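Local coordinates for protein halohydrin dehalogenase (Rhizobium radiobacter, PDB 4IY1) that probably catalyses the dehalogenation of vicinal halohydrins to epoxides with release of halide, and epoxide opening by nucleophiles such as cyanide, on a short-chain dehydrogenase/reductase-type fold, at residues B[64-67]-B[68-72]; B[161-165]-B[166-170]; B[230-234]-B[235-239]. The protein carries 37 engineered substitutions. All blocks are in the same frame, centred on the assembly; numbering follows the deposited sequence.

Contact 1: residues B[64-67]-B[68-72]. Engineered in segment 68-72: L70 (natural residue Tyr), H72 (natural residue Gln).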
loop_
_atom_site.group_PDB
_atom_site.type_symbol
_atom_site.label_atom_id
_atom_site.label_comp_id
_atom_site.label_asym_id
_atom_site.label_seq_id
_atom_site.Cartn_x
_atom_site.Cartn_y
_atom_site.Cartn_z
ATOM N N GLU B 64 -35.399 -2.086 5.497
ATOM C CA GLU B 64 -36.815 -1.755 5.285
ATOM C C GLU B 64 -37.483 -1.321 6.590
ATOM O O GLU B 64 -38.276 -0.385 6.610
ATOM C CB GLU B 64 -37.576 -2.943 4.685
ATOM C CG GLU B 64 -37.020 -3.391 3.343
ATOM C CD GLU B 64 -37.888 -4.429 2.643
ATOM O OE1 GLU B 64 -38.056 -4.318 1.409
ATOM O OE2 GLU B 64 -38.356 -5.383 3.310
ATOM N N ALA B 65 -37.149 -2.002 7.683
ATOM C CA ALA B 65 -37.749 -1.683 8.968
ATOM C C ALA B 65 -37.347 -0.274 9.442
ATOM O O ALA B 65 -38.179 0.486 9.938
ATOM C CB ALA B 65 -37.391 -2.743 10.001
ATOM N N VAL B 66 -36.082 0.090 9.239
ATOM C CA VAL B 66 -35.601 1.432 9.576
ATOM C C VAL B 66 -36.214 2.437 8.627
ATOM O O VAL B 66 -36.577 3.547 9.031
ATOM C CB VAL B 66 -34.055 1.546 9.462
ATOM C CG1 VAL B 66 -33.616 2.987 9.663
ATOM C CG2 VAL B 66 -33.347 0.607 10.456
ATOM N N THR B 67 -36.222 2.102 7.345
ATOM C CA THR B 67 -36.791 2.992 6.338
ATOM C C THR B 67 -38.281 3.262 6.596
ATOM O O THR B 67 -38.745 4.403 6.457
ATOM C CB THR B 67 -36.588 2.444 4.910
ATOM O OG1 THR B 67 -35.185 2.333 4.635
ATOM C CG2 THR B 67 -37.215 3.384 3.869
ATOM N N SER B 68 -39.017 2.232 7.023
ATOM C CA SER B 68 -40.435 2.401 7.380
ATOM C C SER B 68 -40.573 3.379 8.520
ATOM O O SER B 68 -41.227 4.393 8.392
ATOM C CB SER B 68 -41.073 1.071 7.797
ATOM O OG SER B 68 -41.222 0.209 6.692
ATOM N N ALA B 69 -39.933 3.062 9.637
ATOM C CA ALA B 69 -40.074 3.828 10.870
ATOM C C ALA B 69 -39.445 5.226 10.818
ATOM O O ALA B 69 -40.104 6.209 11.141
ATOM C CB ALA B 69 -39.524 3.036 12.043
ATOM N N LEU B 70 -38.179 5.314 10.413
ATOM C CA LEU B 70 -37.369 6.514 10.674
ATOM C C LEU B 70 -37.128 7.388 9.471
ATOM O O LEU B 70 -36.490 8.418 9.596
ATOM C CB LEU B 70 -36.023 6.163 11.326
ATOM C CG LEU B 70 -36.102 5.461 12.688
ATOM C CD1 LEU B 70 -34.726 5.101 13.255
ATOM C CD2 LEU B 70 -36.881 6.312 13.676
ATOM N N GLY B 71 -37.596 6.978 8.301
ATOM C CA GLY B 71 -37.479 7.823 7.117
ATOM C C GLY B 71 -36.774 7.221 5.908
ATOM O O GLY B 71 -37.392 7.026 4.859
ATOM N N HIS B 72 -35.474 6.970 6.035
ATOM C CA HIS B 72 -34.583 6.797 4.883
ATOM C C HIS B 72 -33.206 6.839 5.405
ATOM O O HIS B 72 -32.841 7.784 6.107
ATOM C CB HIS B 72 -34.733 7.943 3.879
ATOM C CG HIS B 72 -35.475 7.559 2.616
ATOM N ND1 HIS B 72 -36.153 8.460 1.866
ATOM C CD2 HIS B 72 -35.681 6.311 2.011
ATOM C CE1 HIS B 72 -36.729 7.831 0.822
ATOM N NE2 HIS B 72 -36.438 6.515 0.913
#

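Contact 2: residues B[161-165]-B[166-170]. Engineered in segment 166-170: H166 (natural residue Tyr).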
loop_
_atom_site.group_PDB
_atom_site.type_symbol
_atom_site.label_atom_id
_atom_site.label_comp_id
_atom_site.label_asym_id
_atom_site.label_seq_id
_atom_site.Cartn_x
_atom_site.Cartn_y
_atom_site.Cartn_z
ATOM N N LYS B 161 -15.604 3.979 -5.763
ATOM C CA LYS B 161 -15.360 4.375 -7.150
ATOM C C LYS B 161 -16.630 4.383 -7.986
ATOM O O LYS B 161 -16.798 5.249 -8.816
ATOM C CB LYS B 161 -14.232 3.558 -7.818
ATOM C CG LYS B 161 -12.844 4.112 -7.489
ATOM C CD LYS B 161 -11.771 3.045 -7.656
ATOM C CE LYS B 161 -10.567 3.312 -6.761
ATOM N NZ LYS B 161 -10.217 4.763 -6.719
ATOM N N GLU B 162 -17.531 3.445 -7.727
ATOM C CA GLU B 162 -18.803 3.418 -8.439
ATOM C C GLU B 162 -19.866 4.347 -7.889
ATOM O O GLU B 162 -20.565 4.998 -8.671
ATOM C CB GLU B 162 -19.321 1.989 -8.600
ATOM C CG GLU B 162 -20.237 1.501 -7.511
ATOM C CD GLU B 162 -20.827 0.150 -7.838
ATOM O OE1 GLU B 162 -22.068 0.074 -7.978
ATOM O OE2 GLU B 162 -20.065 -0.848 -7.895
ATOM N N LEU B 163 -19.892 4.547 -6.563
ATOM C CA LEU B 163 -20.953 5.380 -5.946
ATOM C C LEU B 163 -20.623 6.862 -5.870
ATOM O O LEU B 163 -21.472 7.692 -5.487
ATOM C CB LEU B 163 -21.358 4.869 -4.568
ATOM C CG LEU B 163 -21.935 3.463 -4.536
ATOM C CD1 LEU B 163 -22.141 2.996 -3.109
ATOM C CD2 LEU B 163 -23.229 3.377 -5.323
ATOM N N GLY B 164 -19.386 7.201 -6.172
ATOM C CA GLY B 164 -18.996 8.593 -6.208
ATOM C C GLY B 164 -19.872 9.393 -7.155
ATOM O O GLY B 164 -20.271 10.509 -6.843
ATOM N N GLU B 165 -20.209 8.789 -8.289
ATOM C CA GLU B 165 -20.993 9.434 -9.346
ATOM C C GLU B 165 -22.331 9.844 -8.755
ATOM O O GLU B 165 -22.964 10.791 -9.215
ATOM C CB GLU B 165 -21.242 8.403 -10.454
ATOM C CG GLU B 165 -21.777 8.938 -11.754
ATOM C CD GLU B 165 -22.232 7.812 -12.667
ATOM O OE1 GLU B 165 -23.318 7.945 -13.276
ATOM O OE2 GLU B 165 -21.514 6.788 -12.743
ATOM N N HIS B 166 -22.787 9.092 -7.767
ATOM C CA HIS B 166 -24.076 9.354 -7.149
ATOM C C HIS B 166 -23.929 10.095 -5.860
ATOM O O HIS B 166 -24.813 10.088 -5.014
ATOM C CB HIS B 166 -24.858 8.062 -6.962
ATOM C CG HIS B 166 -24.946 7.228 -8.223
ATOM N ND1 HIS B 166 -25.860 7.469 -9.192
ATOM C CD2 HIS B 166 -24.124 6.198 -8.704
ATOM C CE1 HIS B 166 -25.621 6.657 -10.244
ATOM N NE2 HIS B 166 -24.578 5.861 -9.935
ATOM N N ASN B 167 -22.790 10.737 -5.700
ATOM C CA ASN B 167 -22.518 11.529 -4.497
ATOM C C ASN B 167 -22.612 10.772 -3.153
ATOM O O ASN B 167 -23.067 11.328 -2.150
ATOM C CB ASN B 167 -23.415 12.762 -4.468
ATOM C CG ASN B 167 -23.032 13.731 -3.369
ATOM O OD1 ASN B 167 -21.878 14.150 -3.269
ATOM N ND2 ASN B 167 -23.998 14.089 -2.531
ATOM N N ILE B 168 -22.121 9.538 -3.122
ATOM C CA ILE B 168 -22.152 8.728 -1.902
ATOM C C ILE B 168 -20.731 8.293 -1.556
ATOM O O ILE B 168 -20.223 7.342 -2.162
ATOM C CB ILE B 168 -22.969 7.456 -2.146
ATOM C CG1 ILE B 168 -24.439 7.805 -2.375
ATOM C CG2 ILE B 168 -22.866 6.472 -0.985
ATOM C CD1 ILE B 168 -25.191 6.695 -3.048
ATOM N N PRO B 169 -20.125 8.899 -0.506
ATOM C CA PRO B 169 -18.763 8.516 -0.104
ATOM C C PRO B 169 -18.760 7.165 0.580
ATOM O O PRO B 169 -19.734 6.816 1.245
ATOM C CB PRO B 169 -18.372 9.613 0.902
ATOM C CG PRO B 169 -19.239 10.790 0.513
ATOM C CD PRO B 169 -20.556 10.128 0.184
ATOM N N VAL B 170 -17.742 6.347 0.307
ATOM C CA VAL B 170 -17.643 5.031 0.968
ATOM C C VAL B 170 -16.249 4.909 1.640
ATOM O O VAL B 170 -15.271 5.351 1.075
ATOM C CB VAL B 170 -17.845 3.886 -0.045
ATOM C CG1 VAL B 170 -17.832 2.544 0.629
ATOM C CG2 VAL B 170 -19.170 4.059 -0.845
#

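Contact 3: residues B[230-234]-B[235-239]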
loop_
_atom_site.group_PDB
_atom_site.type_symbol
_atom_site.label_atom_id
_atom_site.label_comp_id
_atom_site.label_asym_id
_atom_site.label_seq_id
_atom_site.Cartn_x
_atom_site.Cartn_y
_atom_site.Cartn_z
ATOM N N ASP B 230 -16.247 14.698 2.218
ATOM C CA ASP B 230 -16.652 13.643 1.305
ATOM C C ASP B 230 -15.520 13.283 0.344
ATOM O O ASP B 230 -15.523 12.216 -0.246
ATOM C CB ASP B 230 -17.872 14.084 0.488
ATOM C CG ASP B 230 -19.137 14.178 1.324
ATOM O OD1 ASP B 230 -19.176 13.667 2.483
ATOM O OD2 ASP B 230 -20.102 14.768 0.809
ATOM N N TYR B 231 -14.629 14.225 0.099
ATOM C CA TYR B 231 -13.544 14.023 -0.834
ATOM C C TYR B 231 -12.534 12.948 -0.426
ATOM O O TYR B 231 -11.676 12.570 -1.231
ATOM C CB TYR B 231 -12.850 15.359 -1.126
ATOM C CG TYR B 231 -12.439 15.524 -2.571
ATOM C CD1 TYR B 231 -11.080 15.707 -2.925
ATOM C CD2 TYR B 231 -13.392 15.464 -3.607
ATOM C CE1 TYR B 231 -10.695 15.851 -4.256
ATOM C CE2 TYR B 231 -13.009 15.588 -4.939
ATOM C CZ TYR B 231 -11.663 15.789 -5.254
ATOM O OH TYR B 231 -11.280 15.892 -6.565
ATOM N N LEU B 232 -12.625 12.465 0.817
ATOM C CA LEU B 232 -11.780 11.366 1.303
ATOM C C LEU B 232 -12.289 10.001 0.842
ATOM O O LEU B 232 -11.718 8.957 1.185
ATOM C CB LEU B 232 -11.749 11.378 2.838
ATOM C CG LEU B 232 -10.657 12.165 3.526
ATOM C CD1 LEU B 232 -10.950 12.226 5.027
ATOM C CD2 LEU B 232 -9.312 11.506 3.241
ATOM N N THR B 233 -13.400 9.995 0.110
ATOM C CA THR B 233 -14.059 8.751 -0.229
ATOM C C THR B 233 -13.095 7.665 -0.741
ATOM O O THR B 233 -12.204 7.939 -1.552
ATOM C CB THR B 233 -15.238 8.979 -1.202
ATOM O OG1 THR B 233 -15.914 7.742 -1.421
ATOM C CG2 THR B 233 -14.780 9.600 -2.547
ATOM N N GLY B 234 -13.282 6.422 -0.287
ATOM C CA GLY B 234 -12.391 5.330 -0.735
ATOM C C GLY B 234 -11.202 5.043 0.194
ATOM O O GLY B 234 -10.660 3.963 0.163
ATOM N N GLN B 235 -10.931 5.950 1.124
ATOM C CA GLN B 235 -9.884 5.775 2.148
ATOM C C GLN B 235 -10.213 4.644 3.098
ATOM O O GLN B 235 -11.352 4.491 3.553
ATOM C CB GLN B 235 -9.733 7.071 2.957
ATOM C CG GLN B 235 -8.589 7.089 3.967
ATOM C CD GLN B 235 -7.251 7.417 3.313
ATOM O OE1 GLN B 235 -7.148 8.363 2.527
ATOM N NE2 GLN B 235 -6.267 6.554 3.524
ATOM N N VAL B 236 -9.200 3.841 3.369
ATOM C CA VAL B 236 -9.159 2.933 4.511
ATOM C C VAL B 236 -8.347 3.619 5.624
ATOM O O VAL B 236 -7.194 3.982 5.425
ATOM C CB VAL B 236 -8.428 1.640 4.105
ATOM C CG1 VAL B 236 -8.437 0.631 5.250
ATOM C CG2 VAL B 236 -9.077 1.039 2.851
ATOM N N PHE B 237 -8.954 3.816 6.783
ATOM C CA PHE B 237 -8.300 4.539 7.872
ATOM C C PHE B 237 -7.727 3.530 8.842
ATOM O O PHE B 237 -8.422 2.623 9.249
ATOM C CB PHE B 237 -9.318 5.396 8.621
ATOM C CG PHE B 237 -9.974 6.427 7.765
ATOM C CD1 PHE B 237 -9.466 7.707 7.698
ATOM C CD2 PHE B 237 -11.053 6.091 6.963
ATOM C CE1 PHE B 237 -10.090 8.670 6.940
ATOM C CE2 PHE B 237 -11.650 7.036 6.166
ATOM C CZ PHE B 237 -11.160 8.321 6.134
ATOM N N TRP B 238 -6.418 3.599 9.058
ATOM C CA TRP B 238 -5.717 2.654 9.938
ATOM C C TRP B 238 -5.663 3.231 11.332
ATOM O O TRP B 238 -4.828 4.120 11.615
ATOM C CB TRP B 238 -4.319 2.363 9.398
ATOM C CG TRP B 238 -4.315 1.813 7.977
ATOM C CD1 TRP B 238 -4.300 2.538 6.764
ATOM C CD2 TRP B 238 -4.425 0.398 7.574
ATOM N NE1 TRP B 238 -4.332 1.679 5.668
ATOM C CE2 TRP B 238 -4.397 0.381 6.086
ATOM C CE3 TRP B 238 -4.447 -0.813 8.262
ATOM C CZ2 TRP B 238 -4.452 -0.804 5.366
ATOM C CZ3 TRP B 238 -4.538 -2.001 7.516
ATOM C CH2 TRP B 238 -4.528 -1.995 6.106
ATOM N N LEU B 239 -6.729 2.945 12.088
ATOM C CA LEU B 239 -6.950 3.436 13.466
ATOM C C LEU B 239 -6.264 2.499 14.445
ATOM O O LEU B 239 -6.912 1.644 15.059
ATOM C CB LEU B 239 -8.453 3.374 13.787
ATOM C CG LEU B 239 -9.264 4.536 14.366
ATOM C CD1 LEU B 239 -10.547 4.058 15.034
ATOM C CD2 LEU B 239 -8.500 5.512 15.236
#

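Contact 1: residues B[64-67]-B[68-72]
S68, A69 and L70 each donate their backbone N-H to the carbonyl four residues back, E64, A65 and V66, in the closing turns of helix 59-70 of a Rossmann-type fold. The bonds are fairly straight, with L70 N 2.8 Å from V66 O, until G71 N reaches T67 O only weakly at 3.4 Å. G71 breaks the helix with a positive phi of 124°, a backbone shape that would press a CB against the preceding carbonyl oxygen. On the solvent side, S68 OG folds back along its own helix and lies 3.0 Å from E64 O. That oxygen is gripped twice, by S68 N and S68 OG, which arrive from opposite faces of the carbonyl plane. On the inner side, V66 CG1 and the engineered L70 CD1 meet loosely, and both residues pack on strand 27-30, V66 also on strand 3-6. T67 divides its two branches: OG1, beside the backbone N (chi1 -61°), bonds to I63 O, while CG2, anti to that N, faces the chain beyond the helix end. There CG2 meets the ring of H72, an engineered residue, obliquely, with T67 CG2 3.8 Å from H72 CD2.

Contact 2: residues B[161-165]-B[166-170]
A Schellman motif ends helix 143-163 here, with N167 as its C-prime residue at positive phi (57°). Its two defining bonds run from I168 N to L163 O (3.1 Å) and from N167 N to G164 O (2.8 Å). L163 O also accepts from H166 N, at 3.0 Å but with a bent N-H...O angle of 135°; the two donors come from opposite faces of the carbonyl plane, so one oxygen secures both the last turn and the reversal. Beneath the cap lies the usual apolar contact: L163 CB stands 3.9 Å from I168 CB, and farther along L163 CD1 reaches V170 CG2, also at 3.9 Å. I168 and L163 both also pack against helix 94-122. On the outer side the engineered H166 lies alongside E165. E165 CB sits 4.0 Å above one face of the imidazole, toward its rim, and the extended glutamate runs on beside the ring, its carboxylate plane turned 27° from it. E165 OE1 remains 4.1 Å from H166 NE2, too far for a bond; H166 ND1 is hydrogen-bonded to K123 NZ, which probably favours a neutral ring. E162 OE1 instead accepts from I89 N of the second subunit. The Schellman cap, followed by a short loop into strand 170-175, makes this one of the alpha-to-beta connections of a Rossmann-type sheet.

Contact 3: residues B[230-234]-B[235-239]
F237 CG, anti to its own carbonyl carbon (chi1 -61°), directs the ring edge to L232 CD1, and Q235 CG, anti to the backbone N (chi1 -174°), is laid over the face of that ring; the bend at chi2 (82°) then turns the Q235 amide. Q235 CG thus rests 3.5 Å above the ring centre, a CH-pi contact between residues two apart on the chain. L232 comes in near the ring plane, with CD1 4.1 Å from F237 CZ; its other methyl, CD2, lies 3.9 Å from Q235 OE1. The bend at chi2 lets Q235 NE2 reach V236 O in a weak bond, while OE1 accepts from W238 N of the third subunit. The amide is thus held more firmly at OE1, across the subunit interface, and only weakly at NE2. Behind these side chains the backbone makes a type II turn from L232 to Q235, closed by Q235 N to L232 O at 3.1 Å, in the carbonyl plane and fairly straight. G234 takes the positive-phi place of the turn. F237 packs on L220 and L224 of helix 214-225, whose chain returns through this turn into strand 236-239, as in the last helix-to-strand connection of the short-chain dehydrogenase/reductase fold.

How the contacts relate
The three contacts come in series along the chain, each where a helix or loop turns back toward the same parallel sheet. Contact 1 closes helix 59-70 ahead of strand 75-79, contact 2 leads from helix 143-163 into strand 170-175, and contact 3 leads into the neighbouring strand 236-239, at the sheet's edge within this chain. Contacts 2 and 3, with centres 13 Å apart, touch directly: V170 N lies 2.9 Å from T233 OG1 and P169 packs on D230, which ties the start of strand 170-175 to the loop leading into strand 236-239. Contact 1 stands apart, its centre about 22 Å from that of contact 2 and 27 Å from that of contact 3. It meets no other subunit, whereas contacts 2 and 3 both touch the third subunit of the tetramer.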